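Local coordinates for nitrilotriacetate monooxygenase (Burkholderia pseudomallei, PDB 3SDO), which probably acts as an FMN-dependent monooxygenase of the NtaA/SnaA/DszA family, using molecular oxygen to oxidise an organic substrate, at residues 320-325 and 349-354; 306-311 and 326-331; 211-216 and 438-443. One frame throughout, in Å; residues are numbered along the deposited sequence.

Interaction 1: residues 320-325 and 349-354; sequences GPFPDI and LTLREV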
loop_
_atom_site.group_PDB
_atom_site.type_symbol
_atom_site.label_atom_id
_atom_site.label_comp_id
_atom_site.label_asym_id
_atom_site.label_seq_id
_atom_site.Cartn_x
_atom_site.Cartn_y
_atom_site.Cartn_z
ATOM N N GLY A 320 -21.150 -43.560 -9.527
ATOM C CA GLY A 320 -21.088 -44.528 -10.610
ATOM C C GLY A 320 -19.798 -44.351 -11.397
ATOM O O GLY A 320 -19.066 -43.397 -11.170
ATOM N N PRO A 321 -19.516 -45.272 -12.339
ATOM C CA PRO A 321 -18.330 -45.146 -13.186
ATOM C C PRO A 321 -18.314 -43.826 -13.943
ATOM O O PRO A 321 -19.366 -43.260 -14.209
ATOM C CB PRO A 321 -18.457 -46.323 -14.164
ATOM C CG PRO A 321 -19.916 -46.715 -14.135
ATOM C CD PRO A 321 -20.323 -46.456 -12.698
ATOM N N PHE A 322 -17.127 -43.322 -14.263
ATOM C CA PHE A 322 -17.030 -42.141 -15.113
ATOM C C PHE A 322 -17.645 -42.540 -16.433
ATOM O O PHE A 322 -17.307 -43.614 -16.957
ATOM C CB PHE A 322 -15.584 -41.733 -15.325
ATOM C CG PHE A 322 -15.420 -40.508 -16.172
ATOM C CD1 PHE A 322 -15.622 -39.255 -15.636
ATOM C CD2 PHE A 322 -15.048 -40.608 -17.504
ATOM C CE1 PHE A 322 -15.479 -38.115 -16.407
ATOM C CE2 PHE A 322 -14.896 -39.468 -18.291
ATOM C CZ PHE A 322 -15.104 -38.215 -17.736
ATOM N N PRO A 323 -18.545 -41.703 -16.987
ATOM C CA PRO A 323 -19.283 -42.157 -18.184
ATOM C C PRO A 323 -18.467 -42.180 -19.485
ATOM O O PRO A 323 -17.476 -41.460 -19.622
ATOM C CB PRO A 323 -20.420 -41.135 -18.296
ATOM C CG PRO A 323 -19.886 -39.901 -17.667
ATOM C CD PRO A 323 -19.008 -40.377 -16.530
ATOM N N ASP A 324 -18.913 -42.996 -20.437
ATOM C CA ASP A 324 -18.286 -43.066 -21.755
ATOM C C ASP A 324 -18.725 -41.817 -22.514
ATOM O O ASP A 324 -19.809 -41.776 -23.104
ATOM C CB ASP A 324 -18.708 -44.346 -22.493
ATOM C CG ASP A 324 -17.857 -44.633 -23.727
ATOM O OD1 ASP A 324 -16.945 -43.840 -24.052
ATOM O OD2 ASP A 324 -18.108 -45.675 -24.375
ATOM N N ILE A 325 -17.891 -40.786 -22.448
ATOM C CA ILE A 325 -18.171 -39.517 -23.103
ATOM C C ILE A 325 -17.216 -39.321 -24.279
ATOM O O ILE A 325 -17.036 -38.196 -24.749
ATOM C CB ILE A 325 -18.024 -38.321 -22.103
ATOM N N LEU A 349 -12.066 -45.340 -11.933
ATOM C CA LEU A 349 -12.549 -44.178 -11.180
ATOM C C LEU A 349 -14.030 -43.888 -11.396
ATOM O O LEU A 349 -14.567 -44.062 -12.489
ATOM C CB LEU A 349 -11.735 -42.921 -11.516
ATOM C CG LEU A 349 -10.231 -42.995 -11.227
ATOM C CD1 LEU A 349 -9.570 -41.631 -11.412
ATOM C CD2 LEU A 349 -9.960 -43.521 -9.811
ATOM N N THR A 350 -14.675 -43.428 -10.329
ATOM C CA THR A 350 -16.044 -42.951 -10.401
ATOM C C THR A 350 -16.024 -41.523 -10.953
ATOM O O THR A 350 -14.959 -40.905 -11.055
ATOM C CB THR A 350 -16.688 -42.968 -9.008
ATOM O OG1 THR A 350 -15.965 -42.080 -8.133
ATOM C CG2 THR A 350 -16.684 -44.400 -8.430
ATOM N N LEU A 351 -17.201 -40.995 -11.288
ATOM C CA LEU A 351 -17.327 -39.623 -11.756
ATOM C C LEU A 351 -16.845 -38.646 -10.685
ATOM O O LEU A 351 -16.187 -37.664 -11.008
ATOM C CB LEU A 351 -18.768 -39.296 -12.120
ATOM C CG LEU A 351 -19.065 -37.825 -12.427
ATOM C CD1 LEU A 351 -18.119 -37.267 -13.501
ATOM C CD2 LEU A 351 -20.548 -37.632 -12.827
ATOM N N ARG A 352 -17.195 -38.912 -9.429
ATOM C CA ARG A 352 -16.770 -38.062 -8.311
ATOM C C ARG A 352 -15.247 -38.044 -8.229
ATOM O O ARG A 352 -14.656 -36.986 -8.137
ATOM C CB ARG A 352 -17.365 -38.539 -6.977
ATOM C CG ARG A 352 -17.207 -37.517 -5.847
ATOM C CD ARG A 352 -17.427 -38.125 -4.471
ATOM N NE ARG A 352 -18.797 -38.621 -4.303
ATOM C CZ ARG A 352 -19.833 -37.913 -3.857
ATOM N NH1 ARG A 352 -19.710 -36.636 -3.520
ATOM N NH2 ARG A 352 -21.024 -38.498 -3.757
ATOM N N GLU A 353 -14.619 -39.215 -8.310
ATOM C CA GLU A 353 -13.150 -39.317 -8.191
ATOM C C GLU A 353 -12.478 -38.612 -9.366
ATOM O O GLU A 353 -11.498 -37.917 -9.182
ATOM C CB GLU A 353 -12.693 -40.785 -8.118
ATOM C CG GLU A 353 -13.037 -41.455 -6.803
ATOM C CD GLU A 353 -12.840 -42.978 -6.825
ATOM O OE1 GLU A 353 -12.967 -43.605 -7.904
ATOM O OE2 GLU A 353 -12.588 -43.551 -5.742
ATOM N N VAL A 354 -13.029 -38.768 -10.572
ATOM C CA VAL A 354 -12.483 -38.036 -11.720
ATOM C C VAL A 354 -12.623 -36.535 -11.528
ATOM O O VAL A 354 -11.653 -35.808 -11.738
ATOM C CB VAL A 354 -13.131 -38.416 -13.060
ATOM C CG1 VAL A 354 -12.724 -37.412 -14.128
ATOM C CG2 VAL A 354 -12.734 -39.830 -13.454
#
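Phe322 lays its ring against the first turn of helix 351-363, and here the contact is tightest. Its CG lies anti to the backbone N (chi1 -179°), on the side of the carbonyl carbon. Its CD1 and CE1 do the touching: CE1 comes within 3.6 Å of Val354 CG1, the two side chains crossing at about a right angle, while Phe322 CD1 meets Leu351 CD1 at 3.8 Å. Pro323 CD lies over one face of the same ring, offset toward its rim. Two backbone bonds fix the register and make a single beta bridge of Pro321 with Thr350. Phe322 N donates to a lone pair of Leu349 O at 3.2 Å, and Leu351 N gives its proton to Gly320 O at 3.0 Å, arriving almost in line with the carbonyl bond. Gly320 O thus serves a helix N-H of the first turn and also takes a CA-H contact from Thr350.

The other side is looser and more polar. Pro321 directs its CB away from the helix, and Glu353 lies exposed, facing Thr350 rather than the loop. These two form a capping box: Glu353 N donates to Thr350 OG1 at 3.2 Å, and Thr350 N donates to Glu353 OE1 at 3.0 Å, on the anti side of the carboxylate and 25° out of its plane. Arg352 reaches back to Asp319 in a salt bridge. On the packed side Phe322 also touches Leu304 of helix 297-307 and Ala344 of helix 334-346, so the loop segment closes over a hydrophobic junction of three helices.

Interaction 2: residues 306-311 and 326-331; sequences HFFQQH and GTLGSD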
loop_
_atom_site.group_PDB
_atom_site.type_symbol
_atom_site.label_atom_id
_atom_site.label_comp_id
_atom_site.label_asym_id
_atom_site.label_seq_id
_atom_site.Cartn_x
_atom_site.Cartn_y
_atom_site.Cartn_z
ATOM N N HIS A 306 -16.295 -27.583 -18.417
ATOM C CA HIS A 306 -15.432 -26.664 -19.171
ATOM C C HIS A 306 -14.609 -27.360 -20.280
ATOM O O HIS A 306 -14.407 -26.813 -21.374
ATOM C CB HIS A 306 -14.511 -25.933 -18.150
ATOM C CG HIS A 306 -13.413 -25.118 -18.754
ATOM N ND1 HIS A 306 -13.647 -23.972 -19.485
ATOM C CD2 HIS A 306 -12.066 -25.260 -18.701
ATOM C CE1 HIS A 306 -12.493 -23.459 -19.880
ATOM N NE2 HIS A 306 -11.516 -24.221 -19.414
ATOM N N PHE A 307 -14.131 -28.560 -19.993
ATOM C CA PHE A 307 -13.264 -29.260 -20.918
ATOM C C PHE A 307 -14.027 -30.038 -21.977
ATOM O O PHE A 307 -13.439 -30.451 -22.970
ATOM C CB PHE A 307 -12.313 -30.168 -20.144
ATOM C CG PHE A 307 -11.345 -29.406 -19.254
ATOM C CD1 PHE A 307 -10.457 -28.497 -19.797
ATOM C CD2 PHE A 307 -11.339 -29.596 -17.883
ATOM C CE1 PHE A 307 -9.569 -27.787 -18.985
ATOM C CE2 PHE A 307 -10.455 -28.881 -17.059
ATOM C CZ PHE A 307 -9.567 -27.982 -17.616
ATOM N N PHE A 308 -15.325 -30.240 -21.767
ATOM C CA PHE A 308 -16.142 -31.045 -22.669
ATOM C C PHE A 308 -17.287 -30.241 -23.300
ATOM O O PHE A 308 -18.419 -30.720 -23.389
ATOM C CB PHE A 308 -16.701 -32.253 -21.910
ATOM C CG PHE A 308 -15.671 -33.279 -21.556
ATOM C CD1 PHE A 308 -15.366 -34.300 -22.443
ATOM C CD2 PHE A 308 -15.024 -33.241 -20.335
ATOM C CE1 PHE A 308 -14.428 -35.266 -22.123
ATOM C CE2 PHE A 308 -14.099 -34.199 -19.989
ATOM C CZ PHE A 308 -13.799 -35.221 -20.886
ATOM N N GLN A 309 -16.989 -29.027 -23.749
ATOM C CA GLN A 309 -17.961 -28.177 -24.437
ATOM C C GLN A 309 -19.273 -28.008 -23.644
ATOM O O GLN A 309 -20.371 -28.074 -24.208
ATOM C CB GLN A 309 -18.237 -28.722 -25.851
ATOM C CG GLN A 309 -16.977 -28.838 -26.717
ATOM C CD GLN A 309 -17.258 -29.190 -28.170
ATOM O OE1 GLN A 309 -17.791 -30.258 -28.478
ATOM N NE2 GLN A 309 -16.826 -28.317 -29.081
ATOM N N GLN A 310 -19.129 -27.770 -22.339
ATOM C CA GLN A 310 -20.248 -27.548 -21.411
ATOM C C GLN A 310 -21.223 -28.711 -21.269
ATOM O O GLN A 310 -22.403 -28.516 -20.979
ATOM C CB GLN A 310 -21.016 -26.273 -21.739
ATOM C CG GLN A 310 -20.140 -25.025 -21.583
ATOM C CD GLN A 310 -19.845 -24.373 -22.896
ATOM O OE1 GLN A 310 -19.009 -24.854 -23.673
ATOM N NE2 GLN A 310 -20.530 -23.261 -23.166
ATOM N N HIS A 311 -20.703 -29.917 -21.394
ATOM C CA HIS A 311 -21.487 -31.105 -21.119
ATOM C C HIS A 311 -22.017 -31.064 -19.684
ATOM O O HIS A 311 -21.307 -30.660 -18.767
ATOM C CB HIS A 311 -20.647 -32.363 -21.349
ATOM C CG HIS A 311 -21.432 -33.627 -21.267
ATOM N ND1 HIS A 311 -22.230 -34.076 -22.296
ATOM C CD2 HIS A 311 -21.526 -34.552 -20.281
ATOM C CE1 HIS A 311 -22.797 -35.219 -21.939
ATOM N NE2 HIS A 311 -22.376 -35.533 -20.727
ATOM N N GLY A 326 -16.619 -40.417 -24.747
ATOM C CA GLY A 326 -15.637 -40.404 -25.848
ATOM C C GLY A 326 -16.062 -39.693 -27.125
ATOM O O GLY A 326 -15.215 -39.140 -27.838
ATOM N N THR A 327 -17.364 -39.711 -27.420
ATOM C CA THR A 327 -17.920 -39.000 -28.587
ATOM C C THR A 327 -17.864 -37.470 -28.435
ATOM O O THR A 327 -17.797 -36.740 -29.431
ATOM C CB THR A 327 -19.390 -39.457 -28.888
ATOM O OG1 THR A 327 -19.362 -40.745 -29.517
ATOM C CG2 THR A 327 -20.123 -38.478 -29.810
ATOM N N LEU A 328 -17.890 -36.979 -27.200
ATOM C CA LEU A 328 -17.907 -35.530 -26.969
ATOM C C LEU A 328 -16.606 -34.862 -27.424
ATOM O O LEU A 328 -15.523 -35.402 -27.229
ATOM C CB LEU A 328 -18.128 -35.206 -25.483
ATOM C CG LEU A 328 -19.422 -35.678 -24.823
ATOM C CD1 LEU A 328 -19.339 -35.365 -23.306
ATOM C CD2 LEU A 328 -20.672 -35.073 -25.488
ATOM N N GLY A 329 -16.732 -33.680 -28.013
ATOM C CA GLY A 329 -15.577 -32.865 -28.376
ATOM C C GLY A 329 -15.095 -31.984 -27.225
ATOM O O GLY A 329 -15.543 -32.128 -26.089
ATOM N N SER A 330 -14.179 -31.065 -27.545
ATOM C CA SER A 330 -13.611 -30.117 -26.590
ATOM C C SER A 330 -13.271 -28.798 -27.320
ATOM O O SER A 330 -13.009 -28.789 -28.536
ATOM C CB SER A 330 -12.365 -30.731 -25.942
ATOM O OG SER A 330 -11.735 -29.825 -25.047
ATOM N N ASP A 331 -13.300 -27.690 -26.583
ATOM C CA ASP A 331 -12.957 -26.380 -27.135
ATOM C C ASP A 331 -11.439 -26.150 -27.063
ATOM O O ASP A 331 -10.967 -25.291 -26.314
ATOM C CB ASP A 331 -13.709 -25.268 -26.382
ATOM C CG ASP A 331 -15.230 -25.369 -26.540
ATOM O OD1 ASP A 331 -15.694 -25.509 -27.688
ATOM O OD2 ASP A 331 -15.961 -25.308 -25.527
HETATM O O HOH W 1 -14.636 -27.430 -23.943
#
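A mixed contact, polar and water-bridged at one end and apolar at the other, joins His306-His311 at the end of helix 297-307 to Gly326-Asp331 in the loop before helix 334-346, with a type I' beta turn from Phe308 to His311 as its central motif. Ser330 sets its hydroxyl anti to the backbone N (chi1 177°), and OG donates to Phe307 O at 2.8 Å, tilted 25° from the carbonyl plane. A water binds both sides at four points: it donates to His306 O and to Asp331 OD2, and accepts from the backbone N atoms of Gln309 and Asp331. Gln309 reaches out over the loop, its CG 3.6 Å from Ser330 CA; its NE2 makes a weak bond to Asp331 OD1 at 3.3 Å, the amide and carboxylate planes 60° apart. Gly329 O is buried here without a polar partner.

Toward Leu328 the contact becomes apolar. Phe308 CD1 is 4.2 Å from Leu328 CD1, while Phe313 meets the rings of both Phe308 and His311 edge-to-face. Phe307 directs its CB away from the loop, and its ring packs on helices 334-346 and 351-363. The imidazole of His311 is held at NE2 by the hydroxyl of Tyr316, and over one of its faces sits the methyl Leu328 CD1 in a CH-pi contact, 3.5 Å from the ring centroid and 3.3 Å from His311 ND1.

Interaction 3: residues 211-216 and 438-443; sequences QGQPVI and PYKESR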
loop_
_atom_site.group_PDB
_atom_site.type_symbol
_atom_site.label_atom_id
_atom_site.label_comp_id
_atom_site.label_asym_id
_atom_site.label_seq_id
_atom_site.Cartn_x
_atom_site.Cartn_y
_atom_site.Cartn_z
ATOM N N GLN A 211 18.594 -1.839 5.231
ATOM C CA GLN A 211 19.108 -2.928 4.367
ATOM C C GLN A 211 19.555 -2.422 2.988
ATOM O O GLN A 211 19.899 -3.211 2.099
ATOM C CB GLN A 211 18.095 -4.051 4.234
ATOM C CG GLN A 211 16.792 -3.669 3.549
ATOM C CD GLN A 211 15.892 -4.852 3.304
ATOM O OE1 GLN A 211 16.299 -6.016 3.477
ATOM N NE2 GLN A 211 14.663 -4.575 2.883
ATOM N N GLY A 212 19.570 -1.104 2.826
ATOM C CA GLY A 212 20.074 -0.448 1.604
ATOM C C GLY A 212 18.961 -0.175 0.617
ATOM O O GLY A 212 18.622 0.985 0.336
ATOM N N GLN A 213 18.406 -1.261 0.093
ATOM C CA GLN A 213 17.251 -1.239 -0.771
ATOM C C GLN A 213 16.375 -2.449 -0.465
ATOM O O GLN A 213 16.863 -3.476 0.050
ATOM C CB GLN A 213 17.662 -1.385 -2.235
ATOM C CG GLN A 213 18.633 -0.359 -2.764
ATOM C CD GLN A 213 18.868 -0.539 -4.264
ATOM O OE1 GLN A 213 18.503 -1.572 -4.852
ATOM N NE2 GLN A 213 19.460 0.466 -4.886
ATOM N N PRO A 214 15.091 -2.367 -0.841
ATOM C CA PRO A 214 14.237 -3.519 -0.677
ATOM C C PRO A 214 14.714 -4.712 -1.512
ATOM O O PRO A 214 15.356 -4.526 -2.551
ATOM C CB PRO A 214 12.874 -3.023 -1.168
ATOM C CG PRO A 214 12.920 -1.562 -1.086
ATOM C CD PRO A 214 14.340 -1.163 -1.258
ATOM N N VAL A 215 14.427 -5.913 -1.023
ATOM C CA VAL A 215 14.809 -7.162 -1.693
ATOM C C VAL A 215 13.898 -7.436 -2.920
ATOM O O VAL A 215 12.649 -7.263 -2.862
ATOM C CB VAL A 215 14.755 -8.332 -0.704
ATOM C CG1 VAL A 215 15.220 -9.648 -1.355
ATOM C CG2 VAL A 215 15.627 -8.008 0.529
ATOM N N ILE A 216 14.514 -7.826 -4.033
ATOM C CA ILE A 216 13.753 -8.097 -5.247
ATOM C C ILE A 216 13.434 -9.585 -5.352
ATOM O O ILE A 216 14.344 -10.439 -5.372
ATOM C CB ILE A 216 14.508 -7.650 -6.523
ATOM C CG1 ILE A 216 14.876 -6.174 -6.451
ATOM C CG2 ILE A 216 13.675 -7.930 -7.798
ATOM C CD1 ILE A 216 13.734 -5.222 -6.118
ATOM N N PRO A 438 23.924 -9.929 1.611
ATOM C CA PRO A 438 24.705 -8.779 2.054
ATOM C C PRO A 438 23.935 -7.465 1.921
ATOM O O PRO A 438 23.130 -7.299 1.003
ATOM C CB PRO A 438 25.915 -8.774 1.118
ATOM C CG PRO A 438 25.597 -9.670 0.011
ATOM C CD PRO A 438 24.475 -10.559 0.398
ATOM N N TYR A 439 24.189 -6.559 2.858
ATOM C CA TYR A 439 23.700 -5.185 2.801
ATOM C C TYR A 439 23.889 -4.633 1.388
ATOM O O TYR A 439 24.932 -4.814 0.778
ATOM C CB TYR A 439 24.430 -4.325 3.857
ATOM C CG TYR A 439 24.048 -2.874 3.789
ATOM C CD1 TYR A 439 24.792 -1.968 3.016
ATOM C CD2 TYR A 439 22.906 -2.403 4.432
ATOM C CE1 TYR A 439 24.419 -0.640 2.923
ATOM C CE2 TYR A 439 22.539 -1.084 4.356
ATOM C CZ TYR A 439 23.285 -0.211 3.600
ATOM O OH TYR A 439 22.893 1.089 3.523
ATOM N N LYS A 440 22.865 -3.979 0.856
ATOM C CA LYS A 440 22.922 -3.455 -0.503
ATOM C C LYS A 440 23.584 -2.075 -0.530
ATOM O O LYS A 440 22.933 -1.074 -0.243
ATOM C CB LYS A 440 21.514 -3.387 -1.085
ATOM C CG LYS A 440 21.449 -2.903 -2.526
ATOM C CD LYS A 440 21.517 -4.038 -3.513
ATOM C CE LYS A 440 21.506 -3.528 -4.959
ATOM N NZ LYS A 440 20.725 -4.457 -5.823
ATOM N N GLU A 441 24.875 -2.021 -0.872
ATOM C CA GLU A 441 25.577 -0.740 -0.999
ATOM C C GLU A 441 25.049 0.058 -2.191
ATOM O O GLU A 441 24.685 -0.521 -3.226
ATOM C CB GLU A 441 27.099 -0.908 -1.192
ATOM C CG GLU A 441 27.851 -1.465 0.008
ATOM C CD GLU A 441 27.944 -0.510 1.188
ATOM O OE1 GLU A 441 27.849 0.721 0.997
ATOM O OE2 GLU A 441 28.138 -0.998 2.326
ATOM N N SER A 442 25.035 1.382 -2.045
ATOM C CA SER A 442 24.710 2.253 -3.141
ATOM C C SER A 442 25.715 2.042 -4.267
ATOM O O SER A 442 26.911 1.816 -4.013
ATOM C CB SER A 442 24.722 3.721 -2.709
ATOM O OG SER A 442 24.669 4.587 -3.829
ATOM N N ARG A 443 25.234 2.139 -5.503
ATOM C CA ARG A 443 26.125 2.197 -6.665
ATOM C C ARG A 443 27.157 3.339 -6.573
ATOM O O ARG A 443 28.179 3.297 -7.243
ATOM C CB ARG A 443 25.315 2.349 -7.959
ATOM C CG ARG A 443 24.609 3.722 -8.070
ATOM C CD ARG A 443 23.508 3.728 -9.097
ATOM N NE ARG A 443 22.554 2.659 -8.832
ATOM C CZ ARG A 443 21.751 2.118 -9.746
ATOM N NH1 ARG A 443 21.760 2.552 -10.986
ATOM N NH2 ARG A 443 20.937 1.139 -9.406
HETATM O O HOH W 2 21.135 -0.920 -7.266
#
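The loop leading into the barrel strand 215-218 is met here by the C-terminal tail of the chain, Gln211-Gln213 facing Tyr439 and Lys440. A single backbone bond, weak but fairly straight, joins them: Lys440 N donates to Gln211 O at 3.3 Å. Beside it the ring of Tyr439 leans obliquely on the peptide between Gln211 and Gly212, CE2 coming within 3.3 Å of Gly212 N. The hydroxyl at the far end of the ring bonds Asp170. Gly212 suits this close fit: its backbone angles (phi 94°, psi -67°) would jam a CB against the preceding carbonyl O, and a CB would also point at the tail and run into Lys440 O. Instead the CA approaches Lys440 O in a CA-H...O contact of 3.5 Å, and that same oxygen accepts from Arg208.

In the TIM-barrel fold of luciferase-like monooxygenases, 215-218 is one of the parallel strands, lying between 124-129 and 235-238. The Gln211 amide ties the loop to strand 124-129 and two helices: NE2 bonds Ala124 O and Asp117, OE1 the backbone N of Arg432.

Lys440 points its CB toward the loop, and its chain, bent at chi2 (91°), crosses Gln213 obliquely. Lys440 CG lies 3.8 Å from Gln213 CG, a contact of aliphatic carbons, and farther out Lys440 CE comes to 3.6 Å from Gln213 OE1. The other atom of that amide, NE2, binds Asp166 and, weakly, a water that also accepts from Arg443 NH2 at 3.0 Å. Arg443 NE in turn forms a salt bridge with Asp166.

In the fold
From the N terminus, the first segment reached is 211-216, at the entry to strand 215-218; its partner, 438-443, comes 222 residues later, so interaction 3 closes a long loop that takes in the later barrel strands and ties the C-terminal tail to the barrel. Interactions 1 and 2 both fall within that loop. Their segments alternate, in the order 306-311, 320-325, 326-331, 349-354, so these two closures cross, and Ile325 is followed directly by Gly326. Together they link helices 297-307, 334-346 and 351-363 through the connecting loop. Their centres lie about 15 Å apart, whereas interaction 3 is on the opposite side of the chain's centre, its centre about 55 Å from that of interaction 1 and about 52 Å from that of interaction 2.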